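Local coordinates for major capsid protein (Faustovirus, PDB 5J7O) that forms the capsid of a large double-stranded DNA virus, probably as trimers of double jelly-roll chains, at residues E233-L238 with R274-V279; N240-T245 with A270-K275; S249-L254 with G264-A269; P478-S483 with Q509-Q514. All blocks are in the same frame, centred on the assembly; numbering follows the deposited sequence.

Contact 1: residues E233-L238 with R274-V279; sequences EAASNL and RKLTQV
The carboxylate end of E233 rests against one methyl of L276, whose CD1 comes within 3.4 Å of E233 CD, and the two side chains cross obliquely on one face of an antiparallel strand pair. L276 turns its other branch to A235, with CD2 3.7 Å from the A235 CB. That alanine methyl also meets the tip of R274, at 3.5 Å from NH1. Nearer the backbone, R274 CG packs on L238 CD2 at 3.5 Å. The charged end of the arginine turns to the second subunit, where NH2 forms a salt bridge to E229 and NE a hydrogen bond to T285. S236 works differently: its OG sits between the backbone N and the carbonyl carbon (chi1 73°), accepts K275 N at 3.2 Å and donates to N237 O at 2.7 Å. The hydroxyl thus appears to take the place the S236 carbonyl would have in a regular ladder, just where the chain turns a corner. Further along, A234 and T277 exchange both backbone bonds, of 2.7 Å from A234 N to T277 O and 2.9 Å from T277 N to A234 O. Strands 232-240 and 273-280 form a two-stranded sheet in the chain itself, but A235, S236 and R274-L276 pair with a strand of the second subunit, and Q278 and V279 with one of the third, carrying the sheet on across the trimer interfaces.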
loop_
_atom_site.group_PDB
_atom_site.type_symbol
_atom_site.label_atom_id
_atom_site.label_comp_id
_atom_site.label_asym_id
_atom_site.label_seq_id
_atom_site.Cartn_x
_atom_site.Cartn_y
_atom_site.Cartn_z
ATOM N N GLU B 233 9.992 -5.594 0.792
ATOM C CA GLU B 233 9.605 -5.799 2.181
ATOM C C GLU B 233 10.517 -6.826 2.842
ATOM O O GLU B 233 10.726 -7.919 2.307
ATOM C CB GLU B 233 8.150 -6.254 2.249
ATOM C CG GLU B 233 7.658 -6.624 3.632
ATOM C CD GLU B 233 6.225 -7.117 3.610
ATOM O OE1 GLU B 233 6.014 -8.346 3.664
ATOM O OE2 GLU B 233 5.309 -6.271 3.522
ATOM N N ALA B 234 11.052 -6.476 4.010
ATOM C CA ALA B 234 11.975 -7.331 4.741
ATOM C C ALA B 234 11.485 -7.517 6.169
ATOM O O ALA B 234 11.065 -6.556 6.821
ATOM C CB ALA B 234 13.391 -6.745 4.747
ATOM N N ALA B 235 11.546 -8.755 6.651
ATOM C CA ALA B 235 11.109 -9.100 7.996
ATOM C C ALA B 235 12.308 -9.245 8.924
ATOM O O ALA B 235 13.404 -9.627 8.504
ATOM C CB ALA B 235 10.294 -10.394 7.990
ATOM N N SER B 236 12.085 -8.941 10.200
ATOM C CA SER B 236 13.136 -8.944 11.203
ATOM C C SER B 236 13.074 -10.216 12.042
ATOM O O SER B 236 12.253 -11.109 11.817
ATOM C CB SER B 236 13.018 -7.718 12.107
ATOM O OG SER B 236 11.915 -7.846 12.989
ATOM N N ASN B 237 13.965 -10.289 13.028
ATOM C CA ASN B 237 13.822 -11.275 14.085
ATOM C C ASN B 237 12.552 -10.990 14.881
ATOM O O ASN B 237 11.971 -9.901 14.808
ATOM C CB ASN B 237 15.034 -11.252 15.016
ATOM C CG ASN B 237 16.337 -11.512 14.290
ATOM O OD1 ASN B 237 16.373 -12.226 13.288
ATOM N ND2 ASN B 237 17.422 -10.936 14.798
ATOM N N LEU B 238 12.117 -11.986 15.645
ATOM C CA LEU B 238 10.991 -11.783 16.546
ATOM C C LEU B 238 11.319 -10.674 17.539
ATOM O O LEU B 238 12.353 -10.715 18.213
ATOM C CB LEU B 238 10.662 -13.081 17.285
ATOM C CG LEU B 238 10.214 -14.267 16.428
ATOM C CD1 LEU B 238 10.050 -15.513 17.281
ATOM C CD2 LEU B 238 8.919 -13.940 15.710
ATOM N N ARG B 274 6.924 -10.224 14.437
ATOM C CA ARG B 274 8.062 -9.689 13.707
ATOM C C ARG B 274 7.721 -8.294 13.200
ATOM O O ARG B 274 6.552 -7.945 13.023
ATOM C CB ARG B 274 8.436 -10.570 12.510
ATOM C CG ARG B 274 8.388 -12.065 12.744
ATOM C CD ARG B 274 8.737 -12.817 11.463
ATOM N NE ARG B 274 7.574 -13.047 10.610
ATOM C CZ ARG B 274 7.643 -13.364 9.320
ATOM N NH1 ARG B 274 8.823 -13.472 8.724
ATOM N NH2 ARG B 274 6.534 -13.563 8.620
ATOM N N LYS B 275 8.758 -7.501 12.953
ATOM C CA LYS B 275 8.586 -6.222 12.285
ATOM C C LYS B 275 8.832 -6.378 10.791
ATOM O O LYS B 275 9.648 -7.197 10.357
ATOM C CB LYS B 275 9.533 -5.166 12.859
ATOM C CG LYS B 275 9.252 -4.789 14.302
ATOM C CD LYS B 275 10.324 -3.864 14.868
ATOM C CE LYS B 275 10.213 -2.456 14.309
ATOM N NZ LYS B 275 11.162 -1.527 14.986
ATOM N N LEU B 276 8.107 -5.592 10.005
ATOM C CA LEU B 276 8.347 -5.471 8.576
ATOM C C LEU B 276 8.891 -4.080 8.292
ATOM O O LEU B 276 8.297 -3.080 8.709
ATOM C CB LEU B 276 7.070 -5.707 7.764
ATOM C CG LEU B 276 6.322 -7.033 7.916
ATOM C CD1 LEU B 276 5.197 -7.113 6.896
ATOM C CD2 LEU B 276 7.266 -8.214 7.775
ATOM N N THR B 277 10.025 -4.018 7.605
ATOM C CA THR B 277 10.540 -2.767 7.077
ATOM C C THR B 277 10.711 -2.905 5.571
ATOM O O THR B 277 10.767 -4.013 5.029
ATOM C CB THR B 277 11.873 -2.367 7.725
ATOM O OG1 THR B 277 12.094 -0.964 7.534
ATOM C CG2 THR B 277 13.025 -3.131 7.095
ATOM N N GLN B 278 10.784 -1.765 4.897
ATOM C CA GLN B 278 10.946 -1.725 3.454
ATOM C C GLN B 278 12.309 -1.149 3.105
ATOM O O GLN B 278 12.758 -0.173 3.715
ATOM C CB GLN B 278 9.839 -0.897 2.799
ATOM C CG GLN B 278 8.445 -1.394 3.123
ATOM C CD GLN B 278 7.534 -1.402 1.915
ATOM O OE1 GLN B 278 6.968 -2.435 1.560
ATOM N NE2 GLN B 278 7.384 -0.247 1.278
ATOM N N VAL B 279 12.968 -1.769 2.133
ATOM C CA VAL B 279 14.255 -1.303 1.641
ATOM C C VAL B 279 14.157 -1.113 0.136
ATOM O O VAL B 279 13.385 -1.790 -0.549
ATOM C CB VAL B 279 15.401 -2.280 1.991
ATOM C CG1 VAL B 279 15.565 -2.396 3.499
ATOM C CG2 VAL B 279 15.143 -3.642 1.369
#

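Contact 2: residues N240-T245 with A270-K275; sequences NIASTT and AITARK
N240 and A273 form an antiparallel hydrogen-bonded pair at the end of the two-stranded ladder, just before segment 240-245 enters a type II beta turn from I241 to T244. The bond from A273 N to N240 O is 2.9 Å long, its donor tilted 35° from the carbonyl plane. Its counterpart, N240 N to A273 O, is weak at 3.4 Å. T272 flanks the same carbonyl oxygen: T272 CA makes a CH...O contact of 3.1 Å with N240 O, and the CG2 methyl of T272 lies 3.3 Å from N240 O. One torsion places both branches of T272: at chi1 -62° CG2 is anti to the backbone N and OG1 anti to the carbonyl carbon. T272 OG1 accepts A242 N at 2.8 Å in a nearly straight bond, and beyond the N240-A273 pair the link between the segments passes to this side chain. N240 CB, meanwhile, lies 3.3 Å from the I271 carbonyl oxygen.

In the next shell, the turn is closed by its own backbone bond, T244 N to I241 O, and A269 is hydrogen-bonded to the backbone of both S243 and T244. Other subunits reach several of these residues. P286 of the second subunit packs on T272, while E477 of the third accepts A270 N and P478 of the third accepts the amide ND2 of N240. Within the contact itself, the methyl of A242 lies close to the same hydroxyl, A242 CB being 3.5 Å from T272 OG1.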
loop_
_atom_site.group_PDB
_atom_site.type_symbol
_atom_site.label_atom_id
_atom_site.label_comp_id
_atom_site.label_asym_id
_atom_site.label_seq_id
_atom_site.Cartn_x
_atom_site.Cartn_y
_atom_site.Cartn_z
ATOM N N ASN B 240 8.597 -9.373 19.648
ATOM C CA ASN B 240 7.774 -9.810 20.763
ATOM C C ASN B 240 7.702 -11.330 20.750
ATOM O O ASN B 240 7.534 -11.942 19.692
ATOM C CB ASN B 240 6.363 -9.217 20.684
ATOM C CG ASN B 240 6.341 -7.719 20.935
ATOM O OD1 ASN B 240 7.363 -7.040 20.813
ATOM N ND2 ASN B 240 5.172 -7.198 21.286
ATOM N N ILE B 241 7.854 -11.934 21.923
ATOM C CA ILE B 241 7.695 -13.372 22.096
ATOM C C ILE B 241 6.796 -13.584 23.301
ATOM O O ILE B 241 7.103 -13.102 24.399
ATOM C CB ILE B 241 9.041 -14.094 22.282
ATOM C CG1 ILE B 241 9.917 -13.934 21.038
ATOM C CG2 ILE B 241 8.816 -15.564 22.589
ATOM C CD1 ILE B 241 11.236 -14.671 21.124
ATOM N N ALA B 242 5.685 -14.291 23.095
ATOM C CA ALA B 242 4.675 -14.447 24.133
ATOM C C ALA B 242 5.285 -14.992 25.418
ATOM O O ALA B 242 6.017 -15.986 25.401
ATOM C CB ALA B 242 3.560 -15.374 23.641
ATOM N N SER B 243 4.994 -14.306 26.527
ATOM C CA SER B 243 5.366 -14.685 27.890
ATOM C C SER B 243 6.840 -14.455 28.206
ATOM O O SER B 243 7.360 -15.051 29.158
ATOM C CB SER B 243 4.999 -16.143 28.195
ATOM O OG SER B 243 3.635 -16.397 27.908
ATOM N N THR B 244 7.536 -13.606 27.453
ATOM C CA THR B 244 8.902 -13.230 27.792
ATOM C C THR B 244 9.145 -11.801 27.319
ATOM O O THR B 244 8.246 -11.137 26.795
ATOM C CB THR B 244 9.920 -14.209 27.198
ATOM O OG1 THR B 244 11.215 -13.952 27.759
ATOM C CG2 THR B 244 9.994 -14.056 25.696
ATOM N N THR B 245 10.375 -11.326 27.508
ATOM C CA THR B 245 10.693 -9.923 27.287
ATOM C C THR B 245 12.162 -9.781 26.932
ATOM O O THR B 245 12.980 -10.614 27.339
ATOM C CB THR B 245 10.377 -9.083 28.536
ATOM O OG1 THR B 245 10.784 -7.726 28.324
ATOM C CG2 THR B 245 11.108 -9.644 29.748
ATOM N N ALA B 270 2.210 -10.226 25.092
ATOM C CA ALA B 270 1.021 -11.049 24.920
ATOM C C ALA B 270 0.955 -11.728 23.560
ATOM O O ALA B 270 0.257 -12.740 23.425
ATOM C CB ALA B 270 -0.245 -10.208 25.127
ATOM N N ILE B 271 1.658 -11.202 22.557
ATOM C CA ILE B 271 1.708 -11.794 21.229
ATOM C C ILE B 271 3.169 -12.003 20.843
ATOM O O ILE B 271 4.087 -11.486 21.479
ATOM C CB ILE B 271 0.991 -10.931 20.169
ATOM C CG1 ILE B 271 1.752 -9.621 19.947
ATOM C CG2 ILE B 271 -0.449 -10.661 20.578
ATOM C CD1 ILE B 271 1.204 -8.781 18.815
ATOM N N THR B 272 3.368 -12.780 19.782
ATOM C CA THR B 272 4.681 -13.022 19.197
ATOM C C THR B 272 4.692 -12.428 17.795
ATOM O O THR B 272 3.905 -12.849 16.942
ATOM C CB THR B 272 4.995 -14.517 19.152
ATOM O OG1 THR B 272 5.031 -15.043 20.485
ATOM C CG2 THR B 272 6.338 -14.760 18.475
ATOM N N ALA B 273 5.581 -11.465 17.553
ATOM C CA ALA B 273 5.510 -10.673 16.334
ATOM C C ALA B 273 6.893 -10.409 15.755
ATOM O O ALA B 273 7.896 -10.374 16.474
ATOM C CB ALA B 273 4.803 -9.335 16.583
ATOM N N ARG B 274 6.924 -10.224 14.437
ATOM C CA ARG B 274 8.062 -9.689 13.707
ATOM C C ARG B 274 7.721 -8.294 13.200
ATOM O O ARG B 274 6.552 -7.945 13.023
ATOM C CB ARG B 274 8.436 -10.570 12.510
ATOM C CG ARG B 274 8.388 -12.065 12.744
ATOM C CD ARG B 274 8.737 -12.817 11.463
ATOM N NE ARG B 274 7.574 -13.047 10.610
ATOM C CZ ARG B 274 7.643 -13.364 9.320
ATOM N NH1 ARG B 274 8.823 -13.472 8.724
ATOM N NH2 ARG B 274 6.534 -13.563 8.620
ATOM N N LYS B 275 8.758 -7.501 12.953
ATOM C CA LYS B 275 8.586 -6.222 12.285
ATOM C C LYS B 275 8.832 -6.378 10.791
ATOM O O LYS B 275 9.648 -7.197 10.357
ATOM C CB LYS B 275 9.533 -5.166 12.859
ATOM C CG LYS B 275 9.252 -4.789 14.302
ATOM C CD LYS B 275 10.324 -3.864 14.868
ATOM C CE LYS B 275 10.213 -2.456 14.309
ATOM N NZ LYS B 275 11.162 -1.527 14.986
#

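Contact 3: residues S249-L254 with G264-A269; sequences SPIVAL and GSPVNA
V252 and A253 run past P266 and V267, V252 CA 5.2 Å from P266 CA and A253 CA 4.9 Å from V267 CA, the chain at A253 taking left-handed backbone angles (phi 58°, psi 53°) just after the short 3-10 turn of 249-251. Both segments belong to the long loop that joins strands 232-240 and 273-280, and neither is regular strand; two of the three hydrogen bonds between the segments are made by one serine. With OG anti to the backbone N (chi1 167°), S265 points its hydroxyl into the bend of 251-254. There it donates to I251 O at 2.8 Å and accepts L254 N at 2.9 Å, so one side chain clasps the carbonyl before the bend and the amide after it. A253 N lies near the same oxygen but at a poor angle, and bonds instead to P266 O at 2.9 Å. That carbonyl also receives a CH...O contact from V252 CA at 3.2 Å, with V252 CG1 beside it.

Apolar contacts flank these bonds. The I251 and P266 side chains meet at about a right angle, CG2 to CG, and V267 CG1 touches A253 CB. W247 packs on both V252 and P266; Y480 of the third subunit packs on P266, and V346 of that subunit on I251. The proline ring also lies against the carbonyl that S265 holds, P266 CD being 3.5 Å from I251 O.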
loop_
_atom_site.group_PDB
_atom_site.type_symbol
_atom_site.label_atom_id
_atom_site.label_comp_id
_atom_site.label_asym_id
_atom_site.label_seq_id
_atom_site.Cartn_x
_atom_site.Cartn_y
_atom_site.Cartn_z
ATOM N N SER B 249 15.370 -8.408 33.891
ATOM C CA SER B 249 14.372 -8.646 34.929
ATOM C C SER B 249 14.230 -7.534 35.972
ATOM O O SER B 249 13.101 -7.350 36.458
ATOM C CB SER B 249 14.673 -9.985 35.622
ATOM O OG SER B 249 15.994 -10.026 36.126
ATOM N N PRO B 250 15.273 -6.789 36.369
ATOM C CA PRO B 250 15.077 -5.781 37.429
ATOM C C PRO B 250 14.018 -4.727 37.130
ATOM O O PRO B 250 13.530 -4.091 38.072
ATOM C CB PRO B 250 16.466 -5.145 37.564
ATOM C CG PRO B 250 17.390 -6.227 37.194
ATOM C CD PRO B 250 16.710 -6.968 36.079
ATOM N N ILE B 251 13.645 -4.515 35.870
ATOM C CA ILE B 251 12.661 -3.496 35.515
ATOM C C ILE B 251 11.341 -4.096 35.057
ATOM O O ILE B 251 10.401 -3.345 34.754
ATOM C CB ILE B 251 13.220 -2.533 34.447
ATOM C CG1 ILE B 251 12.560 -1.155 34.555
ATOM C CG2 ILE B 251 13.042 -3.116 33.048
ATOM C CD1 ILE B 251 13.220 -0.090 33.702
ATOM N N VAL B 252 11.224 -5.420 35.030
ATOM C CA VAL B 252 10.070 -6.090 34.442
ATOM C C VAL B 252 9.032 -6.379 35.519
ATOM O O VAL B 252 9.342 -6.996 36.546
ATOM C CB VAL B 252 10.496 -7.384 33.731
ATOM C CG1 VAL B 252 9.278 -8.208 33.351
ATOM C CG2 VAL B 252 11.325 -7.057 32.500
ATOM N N ALA B 253 7.795 -5.936 35.275
ATOM C CA ALA B 253 6.637 -6.276 36.107
ATOM C C ALA B 253 6.845 -5.863 37.564
ATOM O O ALA B 253 6.684 -6.659 38.491
ATOM C CB ALA B 253 6.304 -7.767 36.001
ATOM N N LEU B 254 7.200 -4.598 37.761
ATOM C CA LEU B 254 7.388 -4.051 39.095
ATOM C C LEU B 254 6.070 -3.514 39.640
ATOM O O LEU B 254 5.216 -3.027 38.894
ATOM C CB LEU B 254 8.430 -2.933 39.080
ATOM C CG LEU B 254 9.811 -3.257 38.510
ATOM C CD1 LEU B 254 10.644 -1.990 38.394
ATOM C CD2 LEU B 254 10.521 -4.292 39.369
ATOM N N GLY B 264 5.611 2.527 33.390
ATOM C CA GLY B 264 6.971 2.547 32.901
ATOM C C GLY B 264 7.723 1.250 33.104
ATOM O O GLY B 264 8.840 1.112 32.589
ATOM N N SER B 265 7.147 0.303 33.845
ATOM C CA SER B 265 7.749 -1.008 34.029
ATOM C C SER B 265 7.188 -1.954 32.977
ATOM O O SER B 265 6.011 -2.337 33.070
ATOM C CB SER B 265 7.464 -1.539 35.427
ATOM O OG SER B 265 7.772 -2.918 35.525
ATOM N N PRO B 266 7.966 -2.349 31.971
ATOM C CA PRO B 266 7.441 -3.262 30.951
ATOM C C PRO B 266 7.103 -4.624 31.536
ATOM O O PRO B 266 7.676 -5.061 32.538
ATOM C CB PRO B 266 8.587 -3.362 29.937
ATOM C CG PRO B 266 9.809 -2.976 30.703
ATOM C CD PRO B 266 9.361 -1.958 31.705
ATOM N N VAL B 267 6.148 -5.292 30.896
ATOM C CA VAL B 267 5.717 -6.625 31.290
ATOM C C VAL B 267 5.922 -7.564 30.106
ATOM O O VAL B 267 6.296 -7.147 29.009
ATOM C CB VAL B 267 4.252 -6.652 31.768
ATOM C CG1 VAL B 267 4.057 -5.702 32.940
ATOM C CG2 VAL B 267 3.313 -6.297 30.627
ATOM N N ASN B 268 5.673 -8.849 30.349
ATOM C CA ASN B 268 5.799 -9.846 29.295
ATOM C C ASN B 268 4.885 -9.508 28.123
ATOM O O ASN B 268 3.853 -8.851 28.279
ATOM C CB ASN B 268 5.462 -11.238 29.830
ATOM C CG ASN B 268 6.533 -11.788 30.749
ATOM O OD1 ASN B 268 7.721 -11.506 30.580
ATOM N ND2 ASN B 268 6.119 -12.587 31.728
ATOM N N ALA B 269 5.281 -9.959 26.938
ATOM C CA ALA B 269 4.485 -9.730 25.744
ATOM C C ALA B 269 3.303 -10.690 25.697
ATOM O O ALA B 269 3.366 -11.815 26.201
ATOM C CB ALA B 269 5.341 -9.893 24.488
#

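Contact 4: residues P478-S483 with Q509-Q514; sequences PVYDVS and QVMQNQ
CG of Y480 stands anti to the carbonyl carbon (chi1 -69°) and that of Q514 anti to the backbone N (177°), its chain extended beyond; the two side chains lie side by side. Ring and amide point the same way, their planes 40° apart, with Y480 CE1 3.6 Å from Q514 NE2. The amide's oxygen, OE1, lies 3.3 Å from P478 CB. At the ring edge, in its plane, M511 CE approaches Y480 CE1 to 3.6 Å.

Strands 473-490 and 503-521 are antiparallel neighbours at one margin of a mixed seven-stranded sheet, 473-490 being its outermost strand within the chain, and a classic beta bulge interrupts their ladder: Q512 and N513 both face D481. D481 O accepts Q512 N at 2.7 Å and, weakly, N513 N at 3.4 Å, while D481 N donates to N513 O at 2.8 Å. A water donates to both D481 OD2 and Q512 OE1, tying the two side chains together beside the bulge. S483 OG is buried against Q512 CB without a polar partner in the model. Q512 NE2 bonds to OE1 of its counterpart in the second subunit, and W247 of that subunit meets the Y480 ring edge-to-face.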
loop_
_atom_site.group_PDB
_atom_site.type_symbol
_atom_site.label_atom_id
_atom_site.label_comp_id
_atom_site.label_asym_id
_atom_site.label_seq_id
_atom_site.Cartn_x
_atom_site.Cartn_y
_atom_site.Cartn_z
ATOM N N PRO B 478 14.887 16.338 9.180
ATOM C CA PRO B 478 15.599 15.151 9.665
ATOM C C PRO B 478 14.829 14.439 10.768
ATOM O O PRO B 478 14.170 15.067 11.601
ATOM C CB PRO B 478 16.923 15.720 10.193
ATOM C CG PRO B 478 17.032 17.095 9.599
ATOM C CD PRO B 478 15.625 17.579 9.460
ATOM N N VAL B 479 14.917 13.112 10.758
ATOM C CA VAL B 479 14.437 12.264 11.844
ATOM C C VAL B 479 15.610 11.403 12.288
ATOM O O VAL B 479 16.206 10.691 11.470
ATOM C CB VAL B 479 13.243 11.394 11.419
ATOM C CG1 VAL B 479 12.871 10.427 12.532
ATOM C CG2 VAL B 479 12.054 12.268 11.053
ATOM N N TYR B 480 15.947 11.472 13.573
ATOM C CA TYR B 480 17.154 10.854 14.103
ATOM C C TYR B 480 16.815 9.599 14.896
ATOM O O TYR B 480 15.980 9.639 15.806
ATOM C CB TYR B 480 17.922 11.829 14.997
ATOM C CG TYR B 480 18.553 12.992 14.268
ATOM C CD1 TYR B 480 19.736 12.832 13.558
ATOM C CD2 TYR B 480 17.977 14.256 14.307
ATOM C CE1 TYR B 480 20.320 13.894 12.896
ATOM C CE2 TYR B 480 18.555 15.324 13.649
ATOM C CZ TYR B 480 19.726 15.138 12.945
ATOM O OH TYR B 480 20.306 16.199 12.288
ATOM N N ASP B 481 17.465 8.492 14.547
ATOM C CA ASP B 481 17.520 7.318 15.409
ATOM C C ASP B 481 18.760 7.440 16.285
ATOM O O ASP B 481 19.886 7.445 15.774
ATOM C CB ASP B 481 17.561 6.027 14.590
ATOM C CG ASP B 481 16.269 5.768 13.840
ATOM O OD1 ASP B 481 15.242 6.396 14.179
ATOM O OD2 ASP B 481 16.277 4.928 12.916
ATOM N N VAL B 482 18.557 7.550 17.595
ATOM C CA VAL B 482 19.626 7.866 18.535
ATOM C C VAL B 482 19.831 6.681 19.467
ATOM O O VAL B 482 18.870 6.174 20.057
ATOM C CB VAL B 482 19.312 9.141 19.339
ATOM C CG1 VAL B 482 20.542 9.599 20.109
ATOM C CG2 VAL B 482 18.804 10.240 18.417
ATOM N N SER B 483 21.082 6.252 19.603
ATOM C CA SER B 483 21.462 5.219 20.558
ATOM C C SER B 483 22.009 5.890 21.811
ATOM O O SER B 483 23.047 6.558 21.760
ATOM C CB SER B 483 22.502 4.270 19.960
ATOM O OG SER B 483 21.964 3.533 18.877
ATOM N N GLN B 509 25.558 9.489 23.225
ATOM C CA GLN B 509 24.505 9.485 22.217
ATOM C C GLN B 509 25.172 9.392 20.855
ATOM O O GLN B 509 25.932 10.289 20.474
ATOM C CB GLN B 509 23.644 10.748 22.287
ATOM C CG GLN B 509 22.838 10.922 23.552
ATOM C CD GLN B 509 21.877 12.092 23.453
ATOM O OE1 GLN B 509 22.206 13.134 22.885
ATOM N NE2 GLN B 509 20.676 11.919 23.993
ATOM N N VAL B 510 24.895 8.317 20.125
ATOM C CA VAL B 510 25.449 8.110 18.793
ATOM C C VAL B 510 24.296 8.007 17.806
ATOM O O VAL B 510 23.337 7.260 18.041
ATOM C CB VAL B 510 26.336 6.854 18.730
ATOM C CG1 VAL B 510 26.874 6.657 17.320
ATOM C CG2 VAL B 510 27.478 6.960 19.726
ATOM N N MET B 511 24.385 8.761 16.713
ATOM C CA MET B 511 23.398 8.650 15.647
ATOM C C MET B 511 23.442 7.252 15.045
ATOM O O MET B 511 24.458 6.843 14.476
ATOM C CB MET B 511 23.659 9.700 14.569
ATOM C CG MET B 511 22.731 9.576 13.369
ATOM S SD MET B 511 23.397 10.307 11.860
ATOM C CE MET B 511 23.365 12.045 12.274
ATOM N N GLN B 512 22.340 6.515 15.183
ATOM C CA GLN B 512 22.270 5.183 14.597
ATOM C C GLN B 512 21.840 5.243 13.136
ATOM O O GLN B 512 22.374 4.508 12.299
ATOM C CB GLN B 512 21.310 4.307 15.401
ATOM C CG GLN B 512 21.333 2.837 15.014
ATOM C CD GLN B 512 20.307 2.018 15.771
ATOM O OE1 GLN B 512 19.180 2.462 15.993
ATOM N NE2 GLN B 512 20.694 0.814 16.175
ATOM N N ASN B 513 20.895 6.124 12.816
ATOM C CA ASN B 513 20.459 6.343 11.445
ATOM C C ASN B 513 19.700 7.661 11.398
ATOM O O ASN B 513 19.313 8.214 12.430
ATOM C CB ASN B 513 19.588 5.188 10.939
ATOM C CG ASN B 513 19.519 5.130 9.425
ATOM O OD1 ASN B 513 19.971 6.046 8.735
ATOM N ND2 ASN B 513 18.947 4.054 8.898
ATOM N N GLN B 514 19.493 8.158 10.181
ATOM C CA GLN B 514 18.779 9.410 9.970
ATOM C C GLN B 514 17.909 9.294 8.729
ATOM O O GLN B 514 18.383 8.858 7.677
ATOM C CB GLN B 514 19.751 10.586 9.823
ATOM C CG GLN B 514 19.073 11.917 9.528
ATOM C CD GLN B 514 20.059 13.063 9.394
ATOM O OE1 GLN B 514 19.679 14.189 9.072
ATOM N NE2 GLN B 514 21.333 12.779 9.642
HETATM O O HOH W 1 18.307 2.851 13.036
#

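Contacts 1 and 2 hold the same pair of strands, sharing R274 and K275, with centres about 14 Å apart; contact 3 lies further along the same excursion, its centre about 43 Å from that of the chain, and joins contact 2 through A269. Contact 4 belongs instead to the mixed seven-stranded sheet. All four are only partly buried, and all touch other subunits. Backbone ladders dominate contacts 1 and 4, the latter with a bulge, whereas a hydroxyl, T272 OG1 or S265 OG, supplements a few backbone bonds in contacts 2 and 3. Between copies the excursion meets the sheet: N240 bonds to P478, and P266 packs on Y480, of a neighbouring subunit.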